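Local coordinates for protein thioredoxin (Thermosipho africanus, PDB 6MOS) that probably catalyses thiol-disulfide exchange, reducing disulfide bonds of other proteins through a redox-active pair of cysteines, as thioredoxins do, at residues Cys38-Cys41 with Lys42-Pro46; Pro68-Pro71 with Ala72-Val76; Ile104-Ile107 with Glu108-Leu111. One frame throughout, in Å; residues are numbered along the deposited sequence. Where two conformers were deposited one is given.

In the fold
Contacts 1 and 3 are turns of the two longer helices, 39-55 and 100-115, which touch each other farther along through Ile51 and Phe55; contact 2 is a single short helical turn, in the chain after strand 58-63 and before strand 81-86. Contacts 2 and 3 lie on opposite sides of the chain's centre, about 25 Å apart between centres. All three are partly buried, each with an inner side on the sheet: Cys41 and Met44, Pro71 and Val76, Thr106 and Ile107. Their chemistry differs with place. Contact 1 begins a helix at a disulfide, contact 2 ends one in a Schellman motif beside a tyrosine-lysine CH-pi contact, and contact 3 is mid-helix, with an amide-guanidinium bond on its exposed side.

Contact 1. Residues Cys38-Cys41 with Lys42-Pro46; sequences CSVC and KAMLP
Leu45 N gives its hydrogen to Cys41 O at 2.9 Å, and the same oxygen takes a weak second bond from Met44 N and a third from the hydroxyl of Tyr32 on strand 29-34. Three more i to i+4 bonds open the helix. Lys42 N reaches the carbonyl of the N-cap residue, Cys38 O, at 3.1 Å; Ala43 N binds Ser39 O, the straightest of the set at 165°; and Met44 N binds Val40 O at 3.0 Å. The Lys42 chain runs back toward the start of the helix, its CG 3.3 Å from Cys38 O. On another side of the turn Val40 and Met44 lie alongside each other, CG1 of Val40 4.1 Å from CE of Met44. With its CG anti to the backbone N (chi1 -173°), Met44 runs out straight as far as SD, then bends to bring CE to the valine. Cys38 and Cys41 are joined by a disulfide, SG to SG 2.1 Å, and both side chains also touch Pro80. A CxxC disulfide closing the first turn of a helix that follows a strand is characteristic of the thioredoxin active site, which this pair, here oxidised, probably forms.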
# COMPACT_ATOMS: atom_id res chain seq x y z
N CYS A 38 1.53 -15.30 3.31
CA CYS A 38 2.60 -14.57 2.63
C CYS A 38 3.58 -14.03 3.68
O CYS A 38 3.23 -13.15 4.48
CB CYS A 38 2.01 -13.45 1.77
SG CYS A 38 3.12 -12.12 1.19
N SER A 39 4.81 -14.54 3.65
CA SER A 39 5.77 -14.18 4.69
C SER A 39 6.34 -12.79 4.49
O SER A 39 6.56 -12.06 5.47
CB SER A 39 6.89 -15.22 4.73
OG SER A 39 6.37 -16.52 4.97
N VAL A 40 6.61 -12.39 3.25
CA VAL A 40 7.03 -11.02 3.00
C VAL A 40 5.94 -10.05 3.46
O VAL A 40 6.23 -8.98 3.99
CB VAL A 40 7.38 -10.82 1.52
CG1 VAL A 40 7.67 -9.37 1.22
CG2 VAL A 40 8.60 -11.70 1.14
N CYS A 41 4.67 -10.43 3.28
CA CYS A 41 3.56 -9.56 3.72
C CYS A 41 3.56 -9.36 5.23
O CYS A 41 3.34 -8.24 5.71
CB CYS A 41 2.20 -10.13 3.31
SG CYS A 41 1.95 -10.44 1.57
N LYS A 42 3.75 -10.44 5.99
CA LYS A 42 3.76 -10.33 7.45
C LYS A 42 4.89 -9.43 7.93
O LYS A 42 4.69 -8.61 8.84
CB LYS A 42 3.89 -11.71 8.07
CG LYS A 42 2.77 -12.66 7.74
CD LYS A 42 2.95 -13.95 8.51
CE LYS A 42 2.14 -15.06 7.91
NZ LYS A 42 2.95 -16.28 7.64
N ALA A 43 6.08 -9.57 7.35
CA ALA A 43 7.23 -8.77 7.75
C ALA A 43 7.04 -7.31 7.36
O ALA A 43 7.50 -6.40 8.08
CB ALA A 43 8.51 -9.33 7.12
N MET A 44 6.39 -7.05 6.23
CA MET A 44 6.26 -5.67 5.76
C MET A 44 5.11 -4.94 6.43
O MET A 44 5.14 -3.71 6.52
CB MET A 44 6.08 -5.67 4.23
CG MET A 44 6.10 -4.31 3.57
SD MET A 44 5.77 -4.41 1.80
CE MET A 44 7.23 -5.28 1.22
N LEU A 45 4.11 -5.69 6.92
CA LEU A 45 2.90 -5.08 7.47
C LEU A 45 3.18 -4.09 8.60
O LEU A 45 2.64 -2.97 8.55
CB LEU A 45 1.94 -6.18 7.92
CG LEU A 45 0.66 -5.66 8.58
CD1 LEU A 45 -0.08 -4.77 7.60
CD2 LEU A 45 -0.20 -6.82 9.02
N PRO A 46 3.97 -4.42 9.62
CA PRO A 46 4.22 -3.41 10.66
C PRO A 46 4.98 -2.20 10.15
O PRO A 46 4.76 -1.08 10.64
CB PRO A 46 5.00 -4.18 11.73
CG PRO A 46 5.59 -5.32 11.02
CD PRO A 46 4.62 -5.70 9.96

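Contact 2. Residues Pro68-Pro71 with Ala72-Val76; sequences PSYP and AQKLV
A Schellman motif ends the short helix 69-73, which follows strand 58-63 and precedes strand 81-86 along the chain of the thioredoxin fold. Leu75 takes a positive phi of 63°, and two bonds run back into the last turn: Val76 N to Pro71 O at 2.9 Å, nearly straight at 171°, and Leu75 N to Ala72 O at 3.2 Å. Before it, Lys74 N binds Tyr70 O at 2.9 Å, and Gln73 N and Ala72 N bind Ser69 O and Pro68 O. The side-chain contact is between Tyr70 and Lys74, which lie side by side. Lys74 CG sits over one face of the ring, 3.7 Å from its centroid and shifted toward the hydroxyl end, with CZ of Tyr70 nearest at 3.3 Å, a CH-pi contact. Bends at chi2 and chi3 keep the lysine chain over the phenol, CD 3.5 Å from Tyr70 OH. Pro71 CB and Val76 CB meet at 4.2 Å where both side chains rest on Phe33. Tyr70 OH is hydrogen-bonded to Glu31 of strand 29-34, and Lys74 NZ forms a salt bridge with Glu90 of strand 89-95. Replacing Tyr70 with an alanine would probably leave the lysine methylenes without their ring and Glu31 without its hydroxyl partner. Carboxylates thus hold both polar ends, while the lysine's aliphatic part shields the aromatic face.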
# COMPACT_ATOMS: atom_id res chain seq x y z
N PRO A 68 -11.91 -11.26 -1.58
CA PRO A 68 -11.25 -11.13 -2.89
C PRO A 68 -11.95 -10.20 -3.88
O PRO A 68 -11.36 -9.91 -4.93
CB PRO A 68 -11.26 -12.57 -3.41
CG PRO A 68 -12.51 -13.14 -2.82
CD PRO A 68 -12.64 -12.53 -1.44
N SER A 69 -13.16 -9.73 -3.58
CA SER A 69 -13.94 -8.94 -4.55
C SER A 69 -13.20 -7.66 -4.95
O SER A 69 -12.91 -7.44 -6.13
CB SER A 69 -15.31 -8.59 -3.97
OG SER A 69 -16.14 -9.74 -3.86
N TYR A 70 -12.94 -6.79 -3.98
CA TYR A 70 -12.29 -5.52 -4.31
C TYR A 70 -10.89 -5.72 -4.92
O TYR A 70 -10.60 -5.08 -5.94
CB TYR A 70 -12.25 -4.59 -3.08
CG TYR A 70 -11.47 -3.31 -3.32
CD1 TYR A 70 -11.98 -2.30 -4.14
CD2 TYR A 70 -10.23 -3.11 -2.74
CE1 TYR A 70 -11.26 -1.13 -4.37
CE2 TYR A 70 -9.49 -1.94 -2.96
CZ TYR A 70 -10.01 -0.96 -3.78
OH TYR A 70 -9.28 0.20 -4.00
N PRO A 71 -10.02 -6.58 -4.39
CA PRO A 71 -8.74 -6.83 -5.08
C PRO A 71 -8.92 -7.27 -6.52
O PRO A 71 -8.16 -6.84 -7.40
CB PRO A 71 -8.09 -7.93 -4.23
CG PRO A 71 -8.68 -7.76 -2.89
CD PRO A 71 -10.09 -7.31 -3.10
N ALA A 72 -9.94 -8.09 -6.80
CA ALA A 72 -10.14 -8.54 -8.17
C ALA A 72 -10.58 -7.39 -9.07
O ALA A 72 -10.14 -7.29 -10.22
CB ALA A 72 -11.16 -9.69 -8.20
N GLN A 73 -11.43 -6.50 -8.54
CA GLN A 73 -11.82 -5.30 -9.28
C GLN A 73 -10.62 -4.40 -9.55
O GLN A 73 -10.51 -3.84 -10.65
CB GLN A 73 -12.89 -4.54 -8.49
CG GLN A 73 -13.23 -3.16 -9.06
CD GLN A 73 -14.03 -2.31 -8.08
OE1 GLN A 73 -15.02 -2.78 -7.51
NE2 GLN A 73 -13.61 -1.06 -7.88
N LYS A 74 -9.72 -4.25 -8.58
CA LYS A 74 -8.53 -3.42 -8.75
C LYS A 74 -7.42 -4.11 -9.54
O LYS A 74 -6.36 -3.50 -9.75
CB LYS A 74 -7.96 -3.00 -7.40
CG LYS A 74 -8.80 -1.99 -6.67
CD LYS A 74 -8.79 -0.61 -7.32
CE LYS A 74 -7.44 0.07 -7.12
NZ LYS A 74 -7.47 1.49 -7.58
N LEU A 75 -7.62 -5.36 -9.97
CA LEU A 75 -6.62 -6.11 -10.74
C LEU A 75 -5.35 -6.33 -9.93
O LEU A 75 -4.23 -6.22 -10.43
CB LEU A 75 -6.32 -5.41 -12.08
CG LEU A 75 -7.58 -5.08 -12.88
CD1 LEU A 75 -7.25 -4.36 -14.18
CD2 LEU A 75 -8.36 -6.36 -13.18
N VAL A 76 -5.53 -6.67 -8.66
CA VAL A 76 -4.45 -7.05 -7.76
C VAL A 76 -4.37 -8.56 -7.74
O VAL A 76 -5.35 -9.23 -7.37
CB VAL A 76 -4.69 -6.50 -6.34
CG1 VAL A 76 -3.64 -7.08 -5.37
CG2 VAL A 76 -4.68 -4.99 -6.36

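Contact 3. Residues Ile104-Ile107 with Glu108-Leu111; sequences INTI and ERYL
Thr106 O accepts the backbone N-H of Tyr110 at 2.9 Å, one of four i to i+4 bonds of helix 100-115, the C-terminal helix of the thioredoxin fold. Glu108 N to Ile104 O and Arg109 N to Asn105 O are equally short, and Leu111 N to Ile107 O closes the set. The helix has an inner and an outer side. Inward, Ile107 and Leu111 lie alongside each other, CG2 of Ile107 4.1 Å from CD1 of Leu111, and they pack on Ile51 and Phe55 of helix 39-55 respectively. Ile107 turns its CG2 branch, opposite the backbone N, to Leu111. Thr106 rests on strands 81-86 and 89-95, its OG1 hydrogen-bonded to Glu102 O one turn back in the same helix. Tyr110 OH is hydrogen-bonded to Asp86, which ties the helix to the end of strand 81-86. Outward, Arg109 bends at chi3 (-37°), which carries its guanidinium back over Thr106 CA. Asn105 lies across it, the amide and guanidinium planes 50° apart. NH1 of Arg109 donates to OD1 of Asn105 at 3.2 Å; the oxygen stands at the edge of the guanidinium, only 2° out of its plane.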
# COMPACT_ATOMS: atom_id res chain seq x y z
N ILE A 104 8.09 4.76 0.94
CA ILE A 104 8.32 5.98 1.69
C ILE A 104 8.73 7.11 0.76
O ILE A 104 8.25 8.25 0.89
CB ILE A 104 9.38 5.75 2.79
CG1 ILE A 104 8.86 4.75 3.82
CG2 ILE A 104 9.73 7.08 3.47
CD1 ILE A 104 9.92 4.25 4.78
N ASN A 105 9.62 6.82 -0.20
CA ASN A 105 10.10 7.85 -1.10
C ASN A 105 8.96 8.44 -1.93
O ASN A 105 8.92 9.65 -2.15
CB ASN A 105 11.19 7.28 -2.00
CG ASN A 105 12.17 8.34 -2.44
OD1 ASN A 105 12.22 8.69 -3.62
ND2 ASN A 105 12.94 8.87 -1.49
N THR A 106 8.04 7.59 -2.39
CA THR A 106 6.92 8.09 -3.19
C THR A 106 5.99 8.96 -2.34
O THR A 106 5.53 10.01 -2.81
CB THR A 106 6.15 6.92 -3.81
OG1 THR A 106 6.99 6.23 -4.74
CG2 THR A 106 4.91 7.42 -4.55
N ILE A 107 5.73 8.53 -1.11
CA ILE A 107 4.87 9.32 -0.23
C ILE A 107 5.51 10.68 0.04
O ILE A 107 4.83 11.72 -0.01
CB ILE A 107 4.59 8.56 1.08
CG1 ILE A 107 3.83 7.27 0.78
CG2 ILE A 107 3.81 9.41 2.06
CD1 ILE A 107 3.41 6.48 2.02
N GLU A 108 6.82 10.71 0.28
CA GLU A 108 7.49 11.98 0.55
C GLU A 108 7.49 12.88 -0.67
O GLU A 108 7.17 14.08 -0.56
CB GLU A 108 8.90 11.73 1.07
CG GLU A 108 8.92 11.39 2.54
CD GLU A 108 10.31 11.32 3.13
OE1 GLU A 108 11.27 11.09 2.37
OE2 GLU A 108 10.44 11.51 4.36
N ARG A 109 7.83 12.34 -1.84
CA ARG A 109 7.83 13.15 -3.05
C ARG A 109 6.45 13.70 -3.36
O ARG A 109 6.30 14.87 -3.73
CB ARG A 109 8.35 12.34 -4.24
CG ARG A 109 9.82 11.95 -4.16
CD ARG A 109 10.42 11.79 -5.55
NE ARG A 109 9.48 11.19 -6.50
CZ ARG A 109 9.29 9.88 -6.63
NH1 ARG A 109 9.96 9.02 -5.87
NH2 ARG A 109 8.40 9.43 -7.52
N TYR A 110 5.41 12.87 -3.20
CA TYR A 110 4.06 13.34 -3.47
C TYR A 110 3.66 14.46 -2.52
O TYR A 110 3.05 15.45 -2.93
CB TYR A 110 3.05 12.19 -3.39
CG TYR A 110 1.66 12.63 -3.79
CD1 TYR A 110 1.33 12.83 -5.12
CD2 TYR A 110 0.68 12.86 -2.83
CE1 TYR A 110 0.07 13.23 -5.49
CE2 TYR A 110 -0.59 13.27 -3.19
CZ TYR A 110 -0.89 13.45 -4.52
OH TYR A 110 -2.15 13.85 -4.88
N LEU A 111 4.00 14.31 -1.23
CA LEU A 111 3.65 15.37 -0.28
C LEU A 111 4.46 16.63 -0.55
O LEU A 111 3.94 17.75 -0.39
CB LEU A 111 3.85 14.88 1.15
CG LEU A 111 2.79 13.87 1.60
CD1 LEU A 111 3.10 13.31 2.97
CD2 LEU A 111 1.41 14.52 1.59